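Local coordinates for GH127 beta-L-arabinofuranoside (Geobacillus stearothermophilus, PDB 4QK0), which probably hydrolyses beta-L-arabinofuranosides, as a beta-L-arabinofuranosidase of glycoside hydrolase family 127, at residues Trp23-Asp28 with Met372-Lys377. Numbering follows the deposited sequence.
Sequences WKRYID and MDLDGK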
loop_
_atom_site.group_PDB
_atom_site.type_symbol
_atom_site.label_atom_id
_atom_site.label_comp_id
_atom_site.label_asym_id
_atom_site.label_seq_id
_atom_site.Cartn_x
_atom_site.Cartn_y
_atom_site.Cartn_z
ATOM N N TRP A 23 -12.671 -16.410 -29.365
ATOM C CA TRP A 23 -11.328 -17.002 -29.227
ATOM C C TRP A 23 -10.562 -17.065 -30.529
ATOM O O TRP A 23 -9.345 -16.936 -30.547
ATOM C CB TRP A 23 -11.368 -18.360 -28.561
ATOM C CG TRP A 23 -11.812 -18.242 -27.171
ATOM C CD1 TRP A 23 -13.022 -18.601 -26.663
ATOM C CD2 TRP A 23 -11.078 -17.675 -26.094
ATOM N NE1 TRP A 23 -13.087 -18.310 -25.346
ATOM C CE2 TRP A 23 -11.896 -17.760 -24.955
ATOM C CE3 TRP A 23 -9.815 -17.117 -25.987
ATOM C CZ2 TRP A 23 -11.503 -17.278 -23.709
ATOM C CZ3 TRP A 23 -9.404 -16.641 -24.735
ATOM C CH2 TRP A 23 -10.249 -16.715 -23.618
ATOM N N LYS A 24 -11.270 -17.171 -31.632
ATOM C CA LYS A 24 -10.598 -17.225 -32.919
ATOM C C LYS A 24 -9.843 -15.949 -33.179
ATOM O O LYS A 24 -8.671 -15.981 -33.617
ATOM C CB LYS A 24 -11.592 -17.460 -34.058
ATOM C CG LYS A 24 -10.918 -17.947 -35.349
ATOM C CD LYS A 24 -11.931 -18.269 -36.446
ATOM C CE LYS A 24 -12.471 -16.992 -37.109
ATOM N NZ LYS A 24 -11.456 -16.314 -37.981
ATOM N N ARG A 25 -10.470 -14.819 -32.885
ATOM C CA ARG A 25 -9.773 -13.529 -32.989
ATOM C C ARG A 25 -8.481 -13.500 -32.150
ATOM O O ARG A 25 -7.424 -13.048 -32.622
ATOM C CB ARG A 25 -10.720 -12.375 -32.624
ATOM C CG ARG A 25 -10.253 -11.000 -33.126
ATOM C CD ARG A 25 -10.948 -9.871 -32.380
ATOM N NE ARG A 25 -10.512 -9.831 -31.002
ATOM C CZ ARG A 25 -9.386 -9.273 -30.577
ATOM N NH1 ARG A 25 -8.527 -8.694 -31.419
ATOM N NH2 ARG A 25 -9.128 -9.255 -29.273
ATOM N N TYR A 26 -8.517 -14.035 -30.930
ATOM C CA TYR A 26 -7.314 -14.025 -30.064
ATOM C C TYR A 26 -6.215 -14.918 -30.595
ATOM O O TYR A 26 -5.012 -14.585 -30.556
ATOM C CB TYR A 26 -7.668 -14.439 -28.624
ATOM C CG TYR A 26 -8.236 -13.319 -27.752
ATOM C CD1 TYR A 26 -7.417 -12.300 -27.300
ATOM C CD2 TYR A 26 -9.543 -13.320 -27.339
ATOM C CE1 TYR A 26 -7.899 -11.276 -26.504
ATOM C CE2 TYR A 26 -10.029 -12.315 -26.513
ATOM C CZ TYR A 26 -9.163 -11.279 -26.105
ATOM O OH TYR A 26 -9.618 -10.265 -25.327
ATOM N N ILE A 27 -6.612 -16.068 -31.109
ATOM C CA ILE A 27 -5.628 -16.982 -31.723
ATOM C C ILE A 27 -4.964 -16.349 -32.923
ATOM O O ILE A 27 -3.764 -16.446 -33.081
ATOM C CB ILE A 27 -6.277 -18.334 -32.089
ATOM C CG1 ILE A 27 -6.694 -19.011 -30.792
ATOM C CG2 ILE A 27 -5.309 -19.221 -32.852
ATOM C CD1 ILE A 27 -7.013 -20.469 -30.926
ATOM N N ASP A 28 -5.741 -15.687 -33.745
ATOM C CA ASP A 28 -5.187 -14.971 -34.886
ATOM C C ASP A 28 -4.205 -13.920 -34.472
ATOM O O ASP A 28 -3.159 -13.754 -35.114
ATOM C CB ASP A 28 -6.296 -14.346 -35.745
ATOM C CG ASP A 28 -7.160 -15.426 -36.462
ATOM O OD1 ASP A 28 -6.680 -16.582 -36.604
ATOM O OD2 ASP A 28 -8.319 -15.128 -36.890
HETATM N N MSE A 372 -3.446 -8.403 -21.937
HETATM C CA MSE A 372 -3.023 -7.947 -23.242
HETATM C C MSE A 372 -3.989 -6.942 -23.784
HETATM O O MSE A 372 -5.176 -6.951 -23.473
HETATM C CB MSE A 372 -2.777 -9.082 -24.278
HETATM C CG MSE A 372 -4.026 -9.921 -24.566
HETATM SE SE MSE A 372 -3.771 -11.130 -26.141
HETATM C CE MSE A 372 -1.827 -11.020 -26.298
ATOM N N ASP A 373 -3.436 -6.054 -24.619
ATOM C CA ASP A 373 -4.251 -5.168 -25.468
ATOM C C ASP A 373 -4.969 -6.048 -26.466
ATOM O O ASP A 373 -4.453 -7.135 -26.846
ATOM C CB ASP A 373 -3.364 -4.155 -26.282
ATOM C CG ASP A 373 -2.962 -2.866 -25.491
ATOM O OD1 ASP A 373 -3.482 -2.560 -24.380
ATOM O OD2 ASP A 373 -2.106 -2.106 -26.045
ATOM N N LEU A 374 -6.095 -5.556 -26.944
ATOM C CA LEU A 374 -6.919 -6.327 -27.827
ATOM C C LEU A 374 -6.158 -6.775 -29.078
ATOM O O LEU A 374 -6.459 -7.831 -29.594
ATOM C CB LEU A 374 -8.140 -5.554 -28.207
ATOM C CG LEU A 374 -9.117 -5.317 -27.060
ATOM C CD1 LEU A 374 -10.082 -4.218 -27.461
ATOM C CD2 LEU A 374 -9.892 -6.592 -26.674
ATOM N N ASP A 375 -5.183 -5.977 -29.541
ATOM C CA ASP A 375 -4.384 -6.284 -30.756
ATOM C C ASP A 375 -3.102 -7.024 -30.464
ATOM O O ASP A 375 -2.254 -7.199 -31.353
ATOM C CB ASP A 375 -4.077 -4.989 -31.591
ATOM C CG ASP A 375 -3.169 -3.983 -30.856
ATOM O OD1 ASP A 375 -2.600 -4.292 -29.785
ATOM O OD2 ASP A 375 -3.014 -2.839 -31.355
ATOM N N GLY A 376 -2.902 -7.390 -29.200
ATOM C CA GLY A 376 -1.750 -8.168 -28.820
ATOM C C GLY A 376 -0.388 -7.512 -28.835
ATOM O O GLY A 376 0.642 -8.203 -28.683
ATOM N N LYS A 377 -0.321 -6.186 -28.950
ATOM C CA LYS A 377 0.990 -5.541 -29.038
ATOM C C LYS A 377 1.619 -5.159 -27.723
ATOM O O LYS A 377 2.837 -5.012 -27.666
ATOM C CB LYS A 377 0.908 -4.289 -29.916
ATOM C CG LYS A 377 0.808 -4.617 -31.371
ATOM C CD LYS A 377 0.543 -3.382 -32.188
ATOM C CE LYS A 377 0.429 -3.806 -33.643
ATOM N NZ LYS A 377 -0.204 -2.743 -34.465
HETATM O O HOH W 1 -7.717 -8.756 -24.314
#
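R25 reaches the loop end-on: NH1 and NH2 both donate to the backbone oxygen of L374. The NH1 to L374 O distance is 2.9 Å, with an N-H...O angle of 151°. From NH2 to L374 O it is 3.0 Å, and this bond too is moderately bent. The L374 oxygen lies in the guanidinium plane, the geometry of an end-on, two-nitrogen grip on one acceptor; seen from the carbonyl, NH1 stands above its plane and NH2 is tilted only modestly from it. NH2 also meets L374 CD2 (3.8 Å) and lies above one face of the Y26 ring, offset toward its rim. A bend at chi3 (68°), after two extended torsions, brings the group back over that ring. With alanine in place of R25, the L374 carbonyl would probably lose both of its side-chain donors, and the rim of the Y26 face its NH2 neighbour.

Y26 makes the second link. Its CD1 meets the selenium of selenomethionine M372 at 4.0 Å, and SE sits 76° off the ring normal, which identifies an edge-type Met-aromatic contact. Its hydroxyl touches L374 CD2 (3.9 Å) and is hydrogen-bonded to a water 2.6 Å from OH, which may in turn donate to M372 O, at a longer distance.

The presented carbonyl belongs to a type I beta turn from D373 to G376, closed by G376 N to D373 O. D375 OD1 continues it as an Asx turn, accepting from K377 N; N635 takes the L374 amide, and R404 pairs with D373. Within the helical GH127 catalytic domain, whose six-hairpin clan is consistent with an alpha/alpha barrel, the contact thus joins the start of helix 22-42 to the loop between helix 354-365 and strand 386-387, while helix 413-422 packs against both partners, I421 touching Y26 and M372.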